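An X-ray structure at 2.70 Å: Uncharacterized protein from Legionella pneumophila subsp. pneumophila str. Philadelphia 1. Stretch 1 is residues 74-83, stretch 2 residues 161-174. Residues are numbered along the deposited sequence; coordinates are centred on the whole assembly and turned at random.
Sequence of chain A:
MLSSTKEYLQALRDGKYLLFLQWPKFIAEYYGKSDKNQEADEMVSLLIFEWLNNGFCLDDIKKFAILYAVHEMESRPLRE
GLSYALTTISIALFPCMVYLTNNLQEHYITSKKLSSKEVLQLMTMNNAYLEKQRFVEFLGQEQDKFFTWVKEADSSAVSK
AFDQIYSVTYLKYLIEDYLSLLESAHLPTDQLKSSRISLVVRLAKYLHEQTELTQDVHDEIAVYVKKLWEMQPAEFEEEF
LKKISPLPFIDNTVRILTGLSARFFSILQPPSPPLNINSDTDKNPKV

Stretch 1 (74-83) ESRPLREGLS
Stretch 2, residues 161-174: AFDQIYSVTYLKYL

Stretch 2 (161-174) is one continuous helix, and the mostly non-helical stretch 1 runs along it in the same sense, P77 beside Y166 (CA-CA 5.2 Å) and R79 further off beside Y173 (8.5 Å); the helix that includes G81 to S83 then leads onward. Together the two bury 571 Å². S75 (phi/psi -74/-7) is followed by R76 at 41/60, whose CB points away from the helix. P77 (-64/-20, C-gamma endo) sits among F162 and, three and four residues on, the adjacent I165 and Y166: CG lies at the edge of the F162 ring, 3.9 Å from F162 CD1, CB packs 4.1 Å from I165 CG2, and CA lies over one face of the Y166 ring. F162 (chi1 177°, chi2 57°) and Y166 (chi1 -152°, chi2 4°) both leave the helix sideways, yet their t rotamers bring the ring ends nearer, F162 CZ reaching 3.5 Å from S75 CB. L78 (-116/105; m, t) starts away but returns its end, CD2 lying 4.0 Å from I165 CG2.

Y173 (chi1 -51°, m; chi2 -54°) aims its hydroxyl at the backbone: OH donates to P77 O (2.9 Å) and accepts from R79 N (2.7 Å, 158°), tying down both sides of L78. The carbonyl's position is less certain, because P77 O crowds T169 CG2. R79 (-115/175) points toward the helix; with chi1 m and chi2 t, CG lies over the Y173 ring, 4.0 Å from its centroid. Chi3 of -142° and chi4 of -56° accompany a guanidinium stacked on that same ring, centres 4.5 Å apart and planes at 26°, while NH2 donates to Y166 OH (3.3 Å, 141°). One arginine thus bridges two tyrosines. Further along, L82 (m, t) places CD1 3.4 Å from T169 OG1 and 4.0 Å from CD of the extended K172 (t, t, t, m).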

ATOM      1  N   GLU A  74      -1.555   8.516  -0.816  1.00 56.89           N
ATOM      2  CA  GLU A  74      -1.073   7.586  -1.826  1.00 54.63           C
ATOM      3  C   GLU A  74       0.110   6.779  -1.312  1.00 51.65           C
ATOM      4  O   GLU A  74       0.382   5.681  -1.803  1.00 46.73           O
ATOM      5  CB  GLU A  74      -0.691   8.324  -3.122  1.00 61.64           C
ATOM      6  CG  GLU A  74      -1.761   8.324  -4.217  1.00 69.14           C
ATOM      7  CD  GLU A  74      -2.930   9.264  -3.900  1.00 88.73           C
ATOM      8  OE1 GLU A  74      -3.927   9.240  -4.666  1.00 97.67           O
ATOM      9  OE2 GLU A  74      -2.860  10.028  -2.896  1.00 82.56           O
ATOM     10  N   SER A  75       0.816   7.317  -0.319  1.00 49.42           N
ATOM     11  CA  SER A  75       1.949   6.602   0.247  1.00 43.51           C
ATOM     12  C   SER A  75       1.454   5.444   1.116  1.00 50.32           C
ATOM     13  O   SER A  75       2.259   4.626   1.578  1.00 51.32           O
ATOM     14  CB  SER A  75       2.818   7.546   1.042  1.00 44.65           C
ATOM     15  OG  SER A  75       2.764   8.849   0.488  1.00 48.08           O
ATOM     16  N   ARG A  76       0.124   5.399   1.301  1.00 49.66           N
ATOM     17  CA  ARG A  76      -0.623   4.370   2.037  1.00 45.06           C
ATOM     18  C   ARG A  76       0.010   3.875   3.338  1.00 49.48           C
ATOM     19  O   ARG A  76       0.246   2.665   3.493  1.00 50.68           O
ATOM     20  CB  ARG A  76      -0.975   3.163   1.154  1.00 40.88           C
ATOM     21  CG  ARG A  76      -2.033   3.401   0.100  1.00 50.08           C
ATOM     22  CD  ARG A  76      -3.478   3.270   0.567  1.00 50.78           C
ATOM     23  NE  ARG A  76      -4.332   4.056  -0.327  1.00 62.13           N
ATOM     24  CZ  ARG A  76      -5.580   4.450  -0.075  1.00 69.53           C
ATOM     25  NH1 ARG A  76      -6.182   4.122   1.080  1.00 59.18           N
ATOM     26  NH2 ARG A  76      -6.217   5.184  -0.998  1.00 66.88           N
ATOM     27  N   PRO A  77       0.218   4.784   4.308  1.00 48.67           N
ATOM     28  CA  PRO A  77       0.988   4.399   5.500  1.00 45.15           C
ATOM     29  C   PRO A  77       0.287   3.300   6.299  1.00 49.58           C
ATOM     30  O   PRO A  77       0.936   2.609   7.076  1.00 53.04           O
ATOM     31  CB  PRO A  77       1.077   5.706   6.295  1.00 42.81           C
ATOM     32  CG  PRO A  77      -0.218   6.444   5.897  1.00 44.76           C
ATOM     33  CD  PRO A  77      -0.407   6.116   4.443  1.00 45.51           C
ATOM     34  N   LEU A  78      -1.013   3.103   6.116  1.00 50.27           N
ATOM     35  CA  LEU A  78      -1.673   2.097   6.946  1.00 43.01           C
ATOM     36  C   LEU A  78      -2.202   0.970   6.098  1.00 39.29           C
ATOM     37  O   LEU A  78      -3.241   1.114   5.472  1.00 49.63           O
ATOM     38  CB  LEU A  78      -2.826   2.740   7.738  1.00 46.02           C
ATOM     39  CG  LEU A  78      -2.491   3.912   8.667  1.00 44.44           C
ATOM     40  CD1 LEU A  78      -3.681   4.841   8.786  1.00 45.54           C
ATOM     41  CD2 LEU A  78      -2.045   3.449  10.060  1.00 39.10           C
ATOM     42  N   ARG A  79      -1.532  -0.176   6.124  1.00 43.32           N
ATOM     43  CA  ARG A  79      -1.916  -1.301   5.280  1.00 38.78           C
ATOM     44  C   ARG A  79      -2.359  -2.415   6.189  1.00 46.63           C
ATOM     45  O   ARG A  79      -2.219  -2.290   7.399  1.00 51.57           O
ATOM     46  CB  ARG A  79      -0.717  -1.763   4.426  1.00 45.54           C
ATOM     47  CG  ARG A  79       0.071  -0.639   3.694  1.00 42.28           C
ATOM     48  CD  ARG A  79       0.964  -1.202   2.561  1.00 50.67           C
ATOM     49  NE  ARG A  79       2.281  -0.555   2.389  1.00 50.77           N
ATOM     50  CZ  ARG A  79       2.469   0.743   2.177  1.00 46.20           C
ATOM     51  NH1 ARG A  79       1.428   1.537   2.115  1.00 47.36           N
ATOM     52  NH2 ARG A  79       3.688   1.249   2.031  1.00 40.10           N
ATOM     53  N   GLU A  80      -2.856  -3.517   5.621  1.00 53.73           N
ATOM     54  CA  GLU A  80      -3.176  -4.726   6.400  1.00 51.41           C
ATOM     55  C   GLU A  80      -3.971  -4.523   7.709  1.00 48.90           C
ATOM     56  O   GLU A  80      -5.022  -3.878   7.741  1.00 46.19           O
ATOM     57  CB  GLU A  80      -1.896  -5.523   6.693  1.00 52.61           C
ATOM     58  CG  GLU A  80      -1.212  -6.102   5.450  1.00 60.10           C
ATOM     59  CD  GLU A  80      -1.991  -7.259   4.821  1.00 84.43           C
ATOM     60  OE1 GLU A  80      -3.119  -7.036   4.310  1.00 85.73           O
ATOM     61  OE2 GLU A  80      -1.473  -8.401   4.845  1.00 92.94           O
ATOM     62  N   GLY A  81      -3.445  -5.091   8.791  1.00 52.25           N
ATOM     63  CA  GLY A  81      -4.113  -5.078  10.077  1.00 36.73           C
ATOM     64  C   GLY A  81      -4.286  -3.692  10.629  1.00 38.42           C
ATOM     65  O   GLY A  81      -5.295  -3.425  11.272  1.00 47.59           O
ATOM     66  N   LEU A  82      -3.310  -2.818  10.395  1.00 39.28           N
ATOM     67  CA  LEU A  82      -3.420  -1.413  10.804  1.00 42.69           C
ATOM     68  C   LEU A  82      -4.586  -0.792  10.089  1.00 42.39           C
ATOM     69  O   LEU A  82      -5.302   0.033  10.638  1.00 40.50           O
ATOM     70  CB  LEU A  82      -2.142  -0.635  10.486  1.00 36.39           C
ATOM     71  CG  LEU A  82      -1.059  -0.919  11.525  1.00 41.42           C
ATOM     72  CD1 LEU A  82       0.307  -0.516  11.040  1.00 46.34           C
ATOM     73  CD2 LEU A  82      -1.408  -0.151  12.789  1.00 38.93           C
ATOM     74  N   SER A  83      -4.771  -1.223   8.848  1.00 44.35           N
ATOM     75  CA  SER A  83      -5.865  -0.740   8.041  1.00 41.17           C
ATOM     76  C   SER A  83      -7.196  -1.302   8.514  1.00 41.93           C
ATOM     77  O   SER A  83      -8.159  -0.550   8.678  1.00 42.10           O
ATOM     78  CB  SER A  83      -5.654  -1.055   6.572  1.00 37.31           C
ATOM     79  OG  SER A  83      -6.906  -0.955   5.939  1.00 43.14           O
ATOM     80  N   ALA A 161       1.041  13.788  11.257  1.00 51.72           N
ATOM     81  CA  ALA A 161       0.685  12.433  11.664  1.00 47.74           C
ATOM     82  C   ALA A 161       1.353  11.473  10.725  1.00 52.05           C
ATOM     83  O   ALA A 161       1.903  10.451  11.137  1.00 55.38           O
ATOM     84  CB  ALA A 161      -0.786  12.233  11.619  1.00 49.02           C
ATOM     85  N   PHE A 162       1.319  11.839   9.454  1.00 46.21           N
ATOM     86  CA  PHE A 162       1.874  11.015   8.422  1.00 48.94           C
ATOM     87  C   PHE A 162       3.329  10.641   8.684  1.00 57.17           C
ATOM     88  O   PHE A 162       3.687   9.448   8.741  1.00 51.27           O
ATOM     89  CB  PHE A 162       1.790  11.737   7.094  1.00 43.24           C
ATOM     90  CG  PHE A 162       2.416  10.968   5.968  1.00 51.63           C
ATOM     91  CD1 PHE A 162       1.978   9.683   5.658  1.00 47.57           C
ATOM     92  CD2 PHE A 162       3.456  11.512   5.222  1.00 57.30           C
ATOM     93  CE1 PHE A 162       2.568   8.960   4.605  1.00 49.22           C
ATOM     94  CE2 PHE A 162       4.046  10.788   4.168  1.00 45.34           C
ATOM     95  CZ  PHE A 162       3.601   9.522   3.866  1.00 40.04           C
ATOM     96  N   ASP A 163       4.166  11.661   8.835  1.00 61.01           N
ATOM     97  CA  ASP A 163       5.593  11.416   8.962  1.00 66.98           C
ATOM     98  C   ASP A 163       5.866  10.529  10.157  1.00 64.30           C
ATOM     99  O   ASP A 163       6.774   9.685  10.102  1.00 62.31           O
ATOM    100  CB  ASP A 163       6.402  12.723   9.011  1.00 73.25           C
ATOM    101  CG  ASP A 163       6.412  13.465   7.653  1.00 90.79           C
ATOM    102  OD1 ASP A 163       6.674  12.841   6.589  1.00 83.43           O
ATOM    103  OD2 ASP A 163       6.148  14.689   7.651  1.00102.31           O
ATOM    104  N   GLN A 164       5.058  10.686  11.210  1.00 54.70           N
ATOM    105  CA  GLN A 164       5.297   9.926  12.439  1.00 59.28           C
ATOM    106  C   GLN A 164       4.624   8.545  12.511  1.00 55.28           C
ATOM    107  O   GLN A 164       5.033   7.689  13.295  1.00 52.94           O
ATOM    108  CB  GLN A 164       5.034  10.783  13.706  1.00 48.19           C
ATOM    109  CG  GLN A 164       3.640  11.345  13.818  1.00 61.00           C
ATOM    110  CD  GLN A 164       3.510  12.432  14.886  1.00 64.14           C
ATOM    111  OE1 GLN A 164       3.342  12.150  16.085  1.00 58.64           O
ATOM    112  NE2 GLN A 164       3.585  13.688  14.446  1.00 63.18           N
ATOM    113  N   ILE A 165       3.610   8.322  11.685  1.00 55.05           N
ATOM    114  CA  ILE A 165       3.077   6.978  11.489  1.00 50.24           C
ATOM    115  C   ILE A 165       3.972   6.200  10.524  1.00 51.73           C
ATOM    116  O   ILE A 165       4.357   5.055  10.792  1.00 52.74           O
ATOM    117  CB  ILE A 165       1.667   7.023  10.889  1.00 45.37           C
ATOM    118  CG1 ILE A 165       0.663   7.484  11.929  1.00 42.80           C
ATOM    119  CG2 ILE A 165       1.243   5.665  10.352  1.00 40.06           C
ATOM    120  CD1 ILE A 165      -0.726   7.641  11.354  1.00 42.84           C
ATOM    121  N   TYR A 166       4.305   6.826   9.400  1.00 48.82           N
ATOM    122  CA  TYR A 166       5.024   6.130   8.342  1.00 50.41           C
ATOM    123  C   TYR A 166       6.412   5.820   8.836  1.00 49.64           C
ATOM    124  O   TYR A 166       7.008   4.816   8.464  1.00 50.18           O
ATOM    125  CB  TYR A 166       5.106   6.990   7.079  1.00 53.35           C
ATOM    126  CG  TYR A 166       5.197   6.204   5.787  1.00 45.30           C
ATOM    127  CD1 TYR A 166       5.130   4.826   5.782  1.00 45.92           C
ATOM    128  CD2 TYR A 166       5.338   6.848   4.576  1.00 48.83           C
ATOM    129  CE1 TYR A 166       5.203   4.095   4.614  1.00 42.98           C
ATOM    130  CE2 TYR A 166       5.420   6.126   3.386  1.00 58.23           C
ATOM    131  CZ  TYR A 166       5.352   4.743   3.413  1.00 54.87           C
ATOM    132  OH  TYR A 166       5.421   4.024   2.225  1.00 65.39           O
ATOM    133  N   SER A 167       6.910   6.692   9.693  1.00 51.67           N
ATOM    134  CA  SER A 167       8.196   6.498  10.320  1.00 55.39           C
ATOM    135  C   SER A 167       8.330   5.073  10.847  1.00 55.08           C
ATOM    136  O   SER A 167       9.347   4.401  10.603  1.00 55.19           O
ATOM    137  CB  SER A 167       8.325   7.465  11.498  1.00 57.78           C
ATOM    138  OG  SER A 167       9.621   7.383  12.057  1.00 59.25           O
ATOM    139  N   VAL A 168       7.308   4.622  11.575  1.00 46.39           N
ATOM    140  CA  VAL A 168       7.315   3.278  12.124  1.00 49.66           C
ATOM    141  C   VAL A 168       6.862   2.286  11.089  1.00 47.82           C
ATOM    142  O   VAL A 168       7.388   1.191  10.938  1.00 46.92           O
ATOM    143  CB  VAL A 168       6.308   3.137  13.246  1.00 49.86           C
ATOM    144  CG1 VAL A 168       6.337   1.723  13.776  1.00 45.55           C
ATOM    145  CG2 VAL A 168       6.600   4.140  14.337  1.00 49.95           C
ATOM    146  N   THR A 169       5.841   2.686  10.373  1.00 48.71           N
ATOM    147  CA  THR A 169       5.086   1.731   9.609  1.00 47.55           C
ATOM    148  C   THR A 169       5.872   1.253   8.389  1.00 47.06           C
ATOM    149  O   THR A 169       5.806   0.089   8.014  1.00 48.15           O
ATOM    150  CB  THR A 169       3.714   2.337   9.295  1.00 47.36           C
ATOM    151  OG1 THR A 169       2.714   1.339   9.478  1.00 57.75           O
ATOM    152  CG2 THR A 169       3.666   2.896   7.910  1.00 45.70           C
ATOM    153  N   TYR A 170       6.659   2.146   7.798  1.00 48.21           N
ATOM    154  CA  TYR A 170       7.469   1.803   6.635  1.00 47.08           C
ATOM    155  C   TYR A 170       8.430   0.664   6.964  1.00 42.85           C
ATOM    156  O   TYR A 170       8.569  -0.267   6.186  1.00 37.84           O
ATOM    157  CB  TYR A 170       8.226   3.041   6.144  1.00 46.30           C
ATOM    158  CG  TYR A 170       9.109   2.765   4.962  1.00 56.30           C
ATOM    159  CD1 TYR A 170       8.565   2.554   3.698  1.00 61.09           C
ATOM    160  CD2 TYR A 170      10.492   2.722   5.102  1.00 56.95           C
ATOM    161  CE1 TYR A 170       9.380   2.300   2.604  1.00 61.65           C
ATOM    162  CE2 TYR A 170      11.313   2.469   4.018  1.00 55.09           C
ATOM    163  CZ  TYR A 170      10.755   2.259   2.773  1.00 62.94           C
ATOM    164  OH  TYR A 170      11.589   2.010   1.698  1.00 86.64           O
ATOM    165  N   LEU A 171       9.078   0.763   8.129  1.00 46.41           N
ATOM    166  CA  LEU A 171       9.880  -0.324   8.700  1.00 43.19           C
ATOM    167  C   LEU A 171       9.119  -1.611   8.829  1.00 45.04           C
ATOM    168  O   LEU A 171       9.673  -2.666   8.564  1.00 44.41           O
ATOM    169  CB  LEU A 171      10.402   0.023  10.084  1.00 39.42           C
ATOM    170  CG  LEU A 171      11.718   0.784  10.175  1.00 46.70           C
ATOM    171  CD1 LEU A 171      12.203   0.744  11.585  1.00 50.73           C
ATOM    172  CD2 LEU A 171      12.771   0.192   9.222  1.00 52.75           C
ATOM    173  N   LYS A 172       7.854  -1.520   9.238  1.00 45.30           N
ATOM    174  CA  LYS A 172       7.039  -2.703   9.498  1.00 44.05           C
ATOM    175  C   LYS A 172       6.889  -3.534   8.231  1.00 50.89           C
ATOM    176  O   LYS A 172       7.212  -4.733   8.223  1.00 55.70           O
ATOM    177  CB  LYS A 172       5.679  -2.321  10.102  1.00 50.20           C
ATOM    178  CG  LYS A 172       4.638  -3.454  10.230  1.00 58.36           C
ATOM    179  CD  LYS A 172       3.433  -3.019  11.119  1.00 69.57           C
ATOM    180  CE  LYS A 172       2.503  -4.184  11.575  1.00 71.89           C
ATOM    181  NZ  LYS A 172       1.510  -4.642  10.539  1.00 66.98           N
ATOM    182  N   TYR A 173       6.466  -2.890   7.143  1.00 50.41           N
ATOM    183  CA  TYR A 173       6.202  -3.599   5.889  1.00 45.16           C
ATOM    184  C   TYR A 173       7.474  -4.109   5.230  1.00 46.40           C
ATOM    185  O   TYR A 173       7.494  -5.194   4.652  1.00 44.79           O
ATOM    186  CB  TYR A 173       5.441  -2.701   4.916  1.00 42.60           C
ATOM    187  CG  TYR A 173       4.219  -2.070   5.517  1.00 43.36           C
ATOM    188  CD1 TYR A 173       3.243  -2.844   6.120  1.00 45.02           C
ATOM    189  CD2 TYR A 173       4.058  -0.701   5.506  1.00 42.05           C
ATOM    190  CE1 TYR A 173       2.114  -2.266   6.692  1.00 50.01           C
ATOM    191  CE2 TYR A 173       2.947  -0.108   6.066  1.00 48.79           C
ATOM    192  CZ  TYR A 173       1.979  -0.889   6.664  1.00 50.36           C
ATOM    193  OH  TYR A 173       0.879  -0.283   7.230  1.00 43.63           O
ATOM    194  N   LEU A 174       8.532  -3.307   5.281  1.00 46.46           N
ATOM    195  CA  LEU A 174       9.786  -3.702   4.651  1.00 43.96           C
ATOM    196  C   LEU A 174      10.267  -5.011   5.245  1.00 44.02           C
ATOM    197  O   LEU A 174      10.731  -5.888   4.520  1.00 38.27           O
ATOM    198  CB  LEU A 174      10.851  -2.626   4.863  1.00 44.60           C
ATOM    199  CG  LEU A 174      12.231  -2.823   4.217  1.00 40.13           C
ATOM    200  CD1 LEU A 174      12.152  -2.704   2.726  1.00 46.14           C
ATOM    201  CD2 LEU A 174      13.244  -1.822   4.754  1.00 49.21           C
TER